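Local atomic coordinates of phosphoribosylformylglycinamidine synthase 2 (Thermus thermophilus, PDB entry 3VIU), a protein that belongs to the AIR synthase-related (PurM-like) family, with two N-terminal and two C-terminal family domains in one chain, and binds ADP and a magnesium ion. Residues G277-D285 / A335-L346; T245-E255 / R307-G315. All blocks are in the same frame, centred on the assembly; numbering follows the deposited sequence.

Contact 1: G277-D285 / A335-L346; sequences GLGVELHLD and ARTIPERVFRVL
Ala335 lays its methyl against Val280, CB to CG2 3.8 Å; so small a residue suits the face it shares with Val280 and Leu282, both of which touch helix 264-275. Strand 335-338 runs antiparallel to 279-283, an inner strand of the mixed seven-strand sheet of the AIR synthase-related C-terminal family domain. Arg336 points to the other face, its chain bent at chi3 so that NH1 meets Glu281 OE1 at 2.7 Å, edge-on, with the two flat groups 67° apart. Thr337 returns to the face of Ala335: its methyl CG2 packs on Leu278 CD1, while OG1 is bonded to Ser192 and Arg195. Ile338 and Gly279 exchange two backbone bonds as a hydrogen-bonded pair. Glycine fits here because the carbonyls of Glu340 and Val342 press close to its CA, Glu340 O at 3.3 Å. The chain then reverses through an inverse gamma turn centred on Arg341.

Strand 342-346 runs parallel to 279-283 on its other flank, where Val280 N and Leu282 N donate to Val342 O and Arg344 O, and their carbonyls accept from Arg344 N and Leu346 N. Phe343, with CG anti to the backbone N (chi1 -178°), lies alongside Val280 and Leu282, its CD2 3.5 Å from Val280 CG1. Arg344 returns to the charged face: NH2 reaches the anti lone pair of Glu281 OE2 at 3.1 Å, NH1 holds Glu340 weakly, and NE pairs with Glu354. Val345 CG1 packs on Leu284 CD1, and Leu346 CD1 lies 3.3 Å from His283 CE1. Glu281 thus binds an arginine from each flanking strand. Branched Ile338 sets a separate methyl near the rim of one face of each guanidinium, CG2 on Arg336 and CD1 on Arg344, probably restricting their rotation, and the two positive charges probably keep the carboxylate ionised.

Contact 2: T245-E255 / R307-G315; sequences TLEAIELDLVE and RMVLVPKEG
Leu253 and Lys313 meet through their backbones, Lys313 N donating to Leu253 O at 2.8 Å, and two residues along Glu255 N donates to Val311 O at 2.9 Å. Between these bonds Val254 faces Pro312 as an antiparallel non-hydrogen-bonded pair, CA to CA 4.2 Å. Proline, with no N-H to give, suits a position that makes no bond across this pair. The carbonyls of Leu253 and Val311 each take a further CA-H contact, from Pro312 and Val254 respectively, so the backbones lie close, while the two side chains diverge. Glu255 adds to this tight end. Its CG sits between the backbone N and the carbonyl carbon (chi1 50°), over Val311, CG to CG1 3.6 Å, and its aliphatic part packs there while OE2 bonds to the backbone N of Ser192.

These pairings begin the edge of the mixed sheet of the AIR synthase-related C-terminal domain. Helix 235-250 ends in a Schellman motif at Asp252, and after Asp252 and Leu253 the chain enters strand 254-259, the outermost strand, which lies antiparallel to 307-312. Leu253, just past the motif, turns its side chain to helix 317-326, which also covers Leu310 and Pro312.

Toward the helix the contact thins. Thr245 and Met308, a selenomethionine, reach toward each other tip to tip, OG1 to CE 3.6 Å; that hydroxyl is bonded to Leu241 O within its own helix. A salt bridge takes over at the solvent margin, where Asp252 is exposed. The long, flexible chain of Lys313 can span from the strand end to Asp252, its methylenes lying along the backbone at Leu253 and Val254. It crosses Asp252 at about a right angle, NZ lying 2.6 Å from OD2, on its syn side but 24° out of the carboxylate plane, with a weaker bond to OD1 at 2.9 Å.

Both contacts belong to one mixed sheet of the same C-terminal family domain, yet their centres are about 19 Å apart and they do not touch. Contact 1 is a three-strand assembly in which strand 279-283 is bonded along both edges; within contact 2 two backbone bonds start the pairing of the outermost strand 254-259 with 307-312, which continues beyond it. Contact 2 is the more buried, its one ion pair standing at its solvent margin, whereas contact 1 carries a salt-bridge network on one sheet face and an apolar layer on the other. Helix 264-275 covers parts of both, touching Val280 in contact 1 and Val311 in contact 2.

Contact 1: G277-D285 / A335-L346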
loop_
_atom_site.group_PDB
_atom_site.type_symbol
_atom_site.label_atom_id
_atom_site.label_comp_id
_atom_site.label_asym_id
_atom_site.label_seq_id
_atom_site.Cartn_x
_atom_site.Cartn_y
_atom_site.Cartn_z
ATOM N N GLY A 277 -15.791 19.814 -15.190
ATOM C CA GLY A 277 -15.756 21.065 -15.924
ATOM C C GLY A 277 -16.931 21.986 -15.679
ATOM O O GLY A 277 -17.215 22.864 -16.489
ATOM N N LEU A 278 -17.629 21.784 -14.572
ATOM C CA LEU A 278 -18.771 22.629 -14.230
ATOM C C LEU A 278 -18.773 22.864 -12.727
ATOM O O LEU A 278 -17.807 22.522 -12.042
ATOM C CB LEU A 278 -20.087 21.977 -14.690
ATOM C CG LEU A 278 -20.253 20.482 -14.417
ATOM C CD1 LEU A 278 -20.286 20.262 -12.907
ATOM C CD2 LEU A 278 -21.526 19.950 -15.090
ATOM N N GLY A 279 -19.851 23.448 -12.215
ATOM C CA GLY A 279 -19.920 23.716 -10.794
ATOM C C GLY A 279 -21.031 22.970 -10.088
ATOM O O GLY A 279 -21.844 22.289 -10.713
ATOM N N VAL A 280 -21.068 23.101 -8.770
ATOM C CA VAL A 280 -22.089 22.435 -7.981
ATOM C C VAL A 280 -22.698 23.357 -6.924
ATOM O O VAL A 280 -21.990 24.095 -6.240
ATOM C CB VAL A 280 -21.510 21.175 -7.298
ATOM C CG1 VAL A 280 -20.196 21.519 -6.647
ATOM C CG2 VAL A 280 -22.491 20.636 -6.251
ATOM N N GLU A 281 -24.019 23.317 -6.815
ATOM C CA GLU A 281 -24.738 24.116 -5.836
ATOM C C GLU A 281 -25.124 23.156 -4.713
ATOM O O GLU A 281 -25.839 22.176 -4.946
ATOM C CB GLU A 281 -26.003 24.717 -6.464
ATOM C CG GLU A 281 -26.809 25.640 -5.543
ATOM C CD GLU A 281 -28.057 26.221 -6.224
ATOM O OE1 GLU A 281 -29.144 25.595 -6.161
ATOM O OE2 GLU A 281 -27.937 27.301 -6.833
ATOM N N LEU A 282 -24.642 23.423 -3.504
ATOM C CA LEU A 282 -24.948 22.567 -2.361
ATOM C C LEU A 282 -25.982 23.215 -1.443
ATOM O O LEU A 282 -25.837 24.365 -1.034
ATOM C CB LEU A 282 -23.662 22.259 -1.572
ATOM C CG LEU A 282 -23.767 21.501 -0.238
ATOM C CD1 LEU A 282 -24.501 20.177 -0.415
ATOM C CD2 LEU A 282 -22.363 21.255 0.303
ATOM N N HIS A 283 -27.036 22.472 -1.141
ATOM C CA HIS A 283 -28.090 22.953 -0.260
ATOM C C HIS A 283 -27.855 22.275 1.084
ATOM O O HIS A 283 -28.328 21.167 1.312
ATOM C CB HIS A 283 -29.455 22.554 -0.817
ATOM C CG HIS A 283 -29.784 23.188 -2.135
ATOM N ND1 HIS A 283 -30.398 24.418 -2.239
ATOM C CD2 HIS A 283 -29.582 22.762 -3.406
ATOM C CE1 HIS A 283 -30.561 24.721 -3.515
ATOM N NE2 HIS A 283 -30.074 23.733 -4.245
ATOM N N LEU A 284 -27.114 22.932 1.967
ATOM C CA LEU A 284 -26.814 22.339 3.263
ATOM C C LEU A 284 -28.034 21.959 4.074
ATOM O O LEU A 284 -27.963 21.049 4.898
ATOM C CB LEU A 284 -25.916 23.265 4.094
ATOM C CG LEU A 284 -24.449 23.292 3.650
ATOM C CD1 LEU A 284 -23.663 24.288 4.501
ATOM C CD2 LEU A 284 -23.855 21.883 3.754
ATOM N N ASP A 285 -29.154 22.635 3.843
ATOM C CA ASP A 285 -30.362 22.332 4.598
ATOM C C ASP A 285 -30.902 20.944 4.301
ATOM O O ASP A 285 -31.645 20.383 5.100
ATOM C CB ASP A 285 -31.458 23.367 4.321
ATOM C CG ASP A 285 -31.057 24.767 4.733
ATOM O OD1 ASP A 285 -30.475 24.921 5.830
ATOM O OD2 ASP A 285 -31.333 25.711 3.965
ATOM N N ALA A 335 -27.609 18.291 -3.668
ATOM C CA ALA A 335 -27.032 19.338 -4.515
ATOM C C ALA A 335 -27.349 19.099 -5.990
ATOM O O ALA A 335 -27.966 18.102 -6.346
ATOM C CB ALA A 335 -25.509 19.410 -4.309
ATOM N N ARG A 336 -26.924 20.023 -6.843
ATOM C CA ARG A 336 -27.167 19.908 -8.276
ATOM C C ARG A 336 -26.024 20.561 -9.038
ATOM O O ARG A 336 -25.325 21.418 -8.501
ATOM C CB ARG A 336 -28.481 20.600 -8.651
ATOM C CG ARG A 336 -28.509 22.080 -8.285
ATOM C CD ARG A 336 -29.817 22.738 -8.695
ATOM N NE ARG A 336 -29.674 23.515 -9.919
ATOM C CZ ARG A 336 -29.330 24.797 -9.955
ATOM N NH1 ARG A 336 -29.098 25.460 -8.831
ATOM N NH2 ARG A 336 -29.210 25.411 -11.121
ATOM N N THR A 337 -25.835 20.157 -10.289
ATOM C CA THR A 337 -24.776 20.739 -11.099
ATOM C C THR A 337 -25.280 22.000 -11.785
ATOM O O THR A 337 -26.454 22.096 -12.144
ATOM C CB THR A 337 -24.268 19.754 -12.183
ATOM O OG1 THR A 337 -25.374 19.286 -12.970
ATOM C CG2 THR A 337 -23.556 18.575 -11.539
ATOM N N ILE A 338 -24.383 22.966 -11.949
ATOM C CA ILE A 338 -24.693 24.227 -12.605
ATOM C C ILE A 338 -23.574 24.492 -13.610
ATOM O O ILE A 338 -22.481 23.949 -13.479
ATOM C CB ILE A 338 -24.770 25.399 -11.585
ATOM C CG1 ILE A 338 -23.467 25.505 -10.802
ATOM C CG2 ILE A 338 -25.932 25.186 -10.621
ATOM C CD1 ILE A 338 -23.458 26.653 -9.809
ATOM N N PRO A 339 -23.832 25.321 -14.633
ATOM C CA PRO A 339 -22.815 25.630 -15.646
ATOM C C PRO A 339 -21.674 26.529 -15.157
ATOM O O PRO A 339 -20.555 26.453 -15.664
ATOM C CB PRO A 339 -23.632 26.269 -16.766
ATOM C CG PRO A 339 -24.726 26.966 -16.017
ATOM C CD PRO A 339 -25.128 25.928 -14.986
ATOM N N GLU A 340 -21.953 27.381 -14.180
ATOM C CA GLU A 340 -20.927 28.263 -13.638
ATOM C C GLU A 340 -19.941 27.421 -12.832
ATOM O O GLU A 340 -20.322 26.772 -11.860
ATOM C CB GLU A 340 -21.550 29.324 -12.729
ATOM C CG GLU A 340 -22.796 29.971 -13.293
ATOM C CD GLU A 340 -24.033 29.143 -13.045
ATOM O OE1 GLU A 340 -24.056 27.966 -13.441
ATOM O OE2 GLU A 340 -24.990 29.672 -12.449
ATOM N N ARG A 341 -18.676 27.436 -13.236
ATOM C CA ARG A 341 -17.656 26.655 -12.549
ATOM C C ARG A 341 -17.378 27.223 -11.163
ATOM O O ARG A 341 -16.363 27.882 -10.930
ATOM C CB ARG A 341 -16.381 26.619 -13.389
ATOM C CG ARG A 341 -16.632 26.084 -14.781
ATOM C CD ARG A 341 -15.364 25.677 -15.479
ATOM N NE ARG A 341 -15.655 25.194 -16.824
ATOM C CZ ARG A 341 -14.747 24.687 -17.652
ATOM N NH1 ARG A 341 -13.477 24.597 -17.270
ATOM N NH2 ARG A 341 -15.110 24.269 -18.862
ATOM N N VAL A 342 -18.291 26.944 -10.242
ATOM C CA VAL A 342 -18.183 27.441 -8.878
ATOM C C VAL A 342 -18.758 26.449 -7.874
ATOM O O VAL A 342 -19.552 25.566 -8.226
ATOM C CB VAL A 342 -18.958 28.782 -8.728
ATOM C CG1 VAL A 342 -19.094 29.157 -7.271
ATOM C CG2 VAL A 342 -18.245 29.883 -9.480
ATOM N N PHE A 343 -18.328 26.585 -6.626
ATOM C CA PHE A 343 -18.846 25.756 -5.552
ATOM C C PHE A 343 -19.698 26.739 -4.755
ATOM O O PHE A 343 -19.175 27.548 -3.987
ATOM C CB PHE A 343 -17.720 25.200 -4.670
ATOM C CG PHE A 343 -18.208 24.294 -3.569
ATOM C CD1 PHE A 343 -17.646 24.356 -2.300
ATOM C CD2 PHE A 343 -19.243 23.391 -3.801
ATOM C CE1 PHE A 343 -18.106 23.536 -1.274
ATOM C CE2 PHE A 343 -19.714 22.565 -2.787
ATOM C CZ PHE A 343 -19.145 22.637 -1.518
ATOM N N ARG A 344 -21.009 26.688 -4.971
ATOM C CA ARG A 344 -21.933 27.585 -4.288
ATOM C C ARG A 344 -22.609 26.846 -3.146
ATOM O O ARG A 344 -23.246 25.813 -3.350
ATOM C CB ARG A 344 -22.989 28.099 -5.271
ATOM C CG ARG A 344 -23.942 29.133 -4.686
ATOM C CD ARG A 344 -25.011 29.494 -5.701
ATOM N NE ARG A 344 -24.419 30.076 -6.898
ATOM C CZ ARG A 344 -24.907 29.917 -8.122
ATOM N NH1 ARG A 344 -24.303 30.486 -9.154
ATOM N NH2 ARG A 344 -25.988 29.174 -8.322
ATOM N N VAL A 345 -22.473 27.386 -1.945
ATOM C CA VAL A 345 -23.064 26.758 -0.779
ATOM C C VAL A 345 -24.244 27.549 -0.212
ATOM O O VAL A 345 -24.111 28.723 0.154
ATOM C CB VAL A 345 -21.999 26.551 0.314
ATOM C CG1 VAL A 345 -22.588 25.767 1.474
ATOM C CG2 VAL A 345 -20.801 25.810 -0.274
ATOM N N LEU A 346 -25.401 26.896 -0.163
ATOM C CA LEU A 346 -26.615 27.504 0.362
ATOM C C LEU A 346 -26.947 26.944 1.736
ATOM O O LEU A 346 -26.788 25.749 1.993
ATOM C CB LEU A 346 -27.801 27.255 -0.577
ATOM C CG LEU A 346 -27.745 27.878 -1.974
ATOM C CD1 LEU A 346 -29.043 27.581 -2.713
ATOM C CD2 LEU A 346 -27.531 29.381 -1.866
HETATM O O HOH W 1 -19.667 24.514 -17.533
HETATM O O HOH W 2 -29.962 24.594 1.548
#

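Contact 2: T245-E255 / R307-G315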
loop_
_atom_site.group_PDB
_atom_site.type_symbol
_atom_site.label_atom_id
_atom_site.label_comp_id
_atom_site.label_asym_id
_atom_site.label_seq_id
_atom_site.Cartn_x
_atom_site.Cartn_y
_atom_site.Cartn_z
ATOM N N THR A 245 -24.073 0.942 -3.230
ATOM C CA THR A 245 -23.262 1.643 -4.213
ATOM C C THR A 245 -22.883 0.700 -5.341
ATOM O O THR A 245 -23.027 1.041 -6.516
ATOM C CB THR A 245 -21.983 2.223 -3.567
ATOM O OG1 THR A 245 -22.356 3.150 -2.539
ATOM C CG2 THR A 245 -21.117 2.945 -4.620
ATOM N N LEU A 246 -22.411 -0.493 -4.979
ATOM C CA LEU A 246 -22.020 -1.484 -5.971
ATOM C C LEU A 246 -23.203 -1.898 -6.838
ATOM O O LEU A 246 -23.071 -2.013 -8.054
ATOM C CB LEU A 246 -21.425 -2.722 -5.299
ATOM C CG LEU A 246 -20.058 -2.614 -4.620
ATOM C CD1 LEU A 246 -19.738 -3.933 -3.926
ATOM C CD2 LEU A 246 -18.988 -2.282 -5.640
ATOM N N GLU A 247 -24.363 -2.124 -6.226
ATOM C CA GLU A 247 -25.517 -2.520 -7.017
ATOM C C GLU A 247 -25.907 -1.360 -7.915
ATOM O O GLU A 247 -26.113 -1.531 -9.117
ATOM C CB GLU A 247 -26.696 -2.914 -6.126
ATOM C CG GLU A 247 -27.953 -3.270 -6.927
ATOM C CD GLU A 247 -29.080 -3.834 -6.077
ATOM O OE1 GLU A 247 -30.240 -3.797 -6.544
ATOM O OE2 GLU A 247 -28.812 -4.322 -4.955
ATOM N N ALA A 248 -25.991 -0.173 -7.327
ATOM C CA ALA A 248 -26.342 1.014 -8.084
ATOM C C ALA A 248 -25.493 1.111 -9.359
ATOM O O ALA A 248 -26.021 1.326 -10.450
ATOM C CB ALA A 248 -26.151 2.265 -7.217
ATOM N N ILE A 249 -24.182 0.948 -9.233
ATOM C CA ILE A 249 -23.342 1.042 -10.415
ATOM C C ILE A 249 -23.476 -0.173 -11.315
ATOM O O ILE A 249 -23.447 -0.044 -12.543
ATOM C CB ILE A 249 -21.864 1.190 -10.078
ATOM C CG1 ILE A 249 -21.058 1.088 -11.375
ATOM C CG2 ILE A 249 -21.454 0.142 -9.062
ATOM C CD1 ILE A 249 -19.587 0.855 -11.206
ATOM N N GLU A 250 -23.603 -1.353 -10.715
ATOM C CA GLU A 250 -23.741 -2.564 -11.510
ATOM C C GLU A 250 -25.005 -2.506 -12.353
ATOM O O GLU A 250 -25.121 -3.210 -13.354
ATOM C CB GLU A 250 -23.743 -3.796 -10.610
ATOM C CG GLU A 250 -22.347 -4.174 -10.166
ATOM C CD GLU A 250 -22.327 -5.295 -9.155
ATOM O OE1 GLU A 250 -22.883 -6.380 -9.440
ATOM O OE2 GLU A 250 -21.741 -5.090 -8.076
ATOM N N LEU A 251 -25.942 -1.651 -11.950
ATOM C CA LEU A 251 -27.185 -1.475 -12.688
ATOM C C LEU A 251 -27.046 -0.292 -13.628
ATOM O O LEU A 251 -27.999 0.084 -14.306
ATOM C CB LEU A 251 -28.356 -1.235 -11.744
ATOM C CG LEU A 251 -28.738 -2.430 -10.869
ATOM C CD1 LEU A 251 -30.015 -2.117 -10.104
ATOM C CD2 LEU A 251 -28.922 -3.666 -11.740
ATOM N N ASP A 252 -25.856 0.298 -13.658
ATOM C CA ASP A 252 -25.587 1.438 -14.527
ATOM C C ASP A 252 -26.591 2.563 -14.283
ATOM O O ASP A 252 -27.187 3.100 -15.223
ATOM C CB ASP A 252 -25.651 0.998 -15.992
ATOM C CG ASP A 252 -25.246 2.097 -16.949
ATOM O OD1 ASP A 252 -24.050 2.466 -16.959
ATOM O OD2 ASP A 252 -26.127 2.592 -17.688
ATOM N N LEU A 253 -26.769 2.921 -13.015
ATOM C CA LEU A 253 -27.705 3.974 -12.649
ATOM C C LEU A 253 -27.008 5.303 -12.363
ATOM O O LEU A 253 -27.662 6.341 -12.217
ATOM C CB LEU A 253 -28.496 3.543 -11.418
ATOM C CG LEU A 253 -29.244 2.223 -11.578
ATOM C CD1 LEU A 253 -29.882 1.828 -10.256
ATOM C CD2 LEU A 253 -30.294 2.370 -12.666
ATOM N N VAL A 254 -25.683 5.275 -12.298
ATOM C CA VAL A 254 -24.930 6.480 -11.989
ATOM C C VAL A 254 -23.865 6.841 -13.014
ATOM O O VAL A 254 -23.331 5.977 -13.706
ATOM C CB VAL A 254 -24.260 6.341 -10.607
ATOM C CG1 VAL A 254 -25.324 6.129 -9.537
ATOM C CG2 VAL A 254 -23.292 5.166 -10.617
ATOM N N GLU A 255 -23.557 8.128 -13.098
ATOM C CA GLU A 255 -22.541 8.613 -14.021
ATOM C C GLU A 255 -21.324 9.086 -13.233
ATOM O O GLU A 255 -20.273 9.381 -13.800
ATOM C CB GLU A 255 -23.096 9.761 -14.873
ATOM C CG GLU A 255 -23.787 10.855 -14.081
ATOM C CD GLU A 255 -24.283 11.983 -14.964
ATOM O OE1 GLU A 255 -25.022 11.706 -15.931
ATOM O OE2 GLU A 255 -23.935 13.150 -14.691
ATOM N N ARG A 307 -19.927 8.034 4.429
ATOM C CA ARG A 307 -20.784 8.961 3.696
ATOM C C ARG A 307 -20.413 8.825 2.223
ATOM O O ARG A 307 -19.240 8.644 1.882
ATOM C CB ARG A 307 -20.586 10.398 4.178
ATOM C CG ARG A 307 -21.283 10.702 5.491
ATOM C CD ARG A 307 -21.138 12.167 5.820
ATOM N NE ARG A 307 -19.732 12.552 5.877
ATOM C CZ ARG A 307 -19.300 13.809 5.907
ATOM N NH1 ARG A 307 -20.167 14.814 5.882
ATOM N NH2 ARG A 307 -17.999 14.057 5.950
HETATM N N MSE A 308 -21.414 8.913 1.354
HETATM C CA MSE A 308 -21.188 8.733 -0.072
HETATM C C MSE A 308 -21.989 9.708 -0.941
HETATM O O MSE A 308 -23.153 10.001 -0.663
HETATM C CB MSE A 308 -21.564 7.291 -0.442
HETATM C CG MSE A 308 -20.908 6.746 -1.693
HETATM SE SE MSE A 308 -19.055 6.233 -1.371
HETATM C CE MSE A 308 -19.303 4.329 -1.065
ATOM N N VAL A 309 -21.355 10.196 -2.001
ATOM C CA VAL A 309 -21.989 11.102 -2.950
ATOM C C VAL A 309 -22.278 10.318 -4.240
ATOM O O VAL A 309 -21.401 9.616 -4.744
ATOM C CB VAL A 309 -21.057 12.292 -3.286
ATOM C CG1 VAL A 309 -21.583 13.051 -4.486
ATOM C CG2 VAL A 309 -20.961 13.223 -2.090
ATOM N N LEU A 310 -23.501 10.417 -4.760
ATOM C CA LEU A 310 -23.844 9.713 -5.996
ATOM C C LEU A 310 -24.615 10.597 -6.976
ATOM O O LEU A 310 -25.477 11.380 -6.580
ATOM C CB LEU A 310 -24.651 8.444 -5.697
ATOM C CG LEU A 310 -24.009 7.440 -4.736
ATOM C CD1 LEU A 310 -24.354 7.830 -3.317
ATOM C CD2 LEU A 310 -24.509 6.044 -5.019
ATOM N N VAL A 311 -24.292 10.459 -8.258
ATOM C CA VAL A 311 -24.925 11.239 -9.317
ATOM C C VAL A 311 -25.682 10.293 -10.228
ATOM O O VAL A 311 -25.084 9.603 -11.057
ATOM C CB VAL A 311 -23.871 11.987 -10.172
ATOM C CG1 VAL A 311 -24.558 12.850 -11.223
ATOM C CG2 VAL A 311 -22.976 12.832 -9.278
ATOM N N PRO A 312 -27.012 10.241 -10.086
ATOM C CA PRO A 312 -27.799 9.347 -10.938
ATOM C C PRO A 312 -27.859 9.847 -12.374
ATOM O O PRO A 312 -27.863 11.057 -12.621
ATOM C CB PRO A 312 -29.174 9.355 -10.275
ATOM C CG PRO A 312 -29.267 10.764 -9.731
ATOM C CD PRO A 312 -27.873 10.989 -9.148
ATOM N N LYS A 313 -27.896 8.908 -13.314
ATOM C CA LYS A 313 -27.989 9.250 -14.728
ATOM C C LYS A 313 -29.362 9.860 -14.972
ATOM O O LYS A 313 -30.274 9.697 -14.158
ATOM C CB LYS A 313 -27.841 8.001 -15.597
ATOM C CG LYS A 313 -26.462 7.371 -15.584
ATOM C CD LYS A 313 -26.421 6.223 -16.576
ATOM C CE LYS A 313 -25.005 5.896 -16.998
ATOM N NZ LYS A 313 -25.034 4.948 -18.135
ATOM N N GLU A 314 -29.510 10.558 -16.090
ATOM C CA GLU A 314 -30.786 11.172 -16.430
ATOM C C GLU A 314 -31.898 10.132 -16.471
ATOM O O GLU A 314 -31.787 9.118 -17.171
ATOM C CB GLU A 314 -30.693 11.865 -17.789
ATOM C CG GLU A 314 -32.022 12.391 -18.311
ATOM C CD GLU A 314 -31.847 13.553 -19.264
ATOM O OE1 GLU A 314 -31.245 13.356 -20.347
ATOM O OE2 GLU A 314 -32.309 14.668 -18.923
ATOM N N GLY A 315 -32.964 10.378 -15.715
ATOM C CA GLY A 315 -34.089 9.462 -15.701
ATOM C C GLY A 315 -33.982 8.248 -14.798
ATOM O O GLY A 315 -34.906 7.435 -14.739
#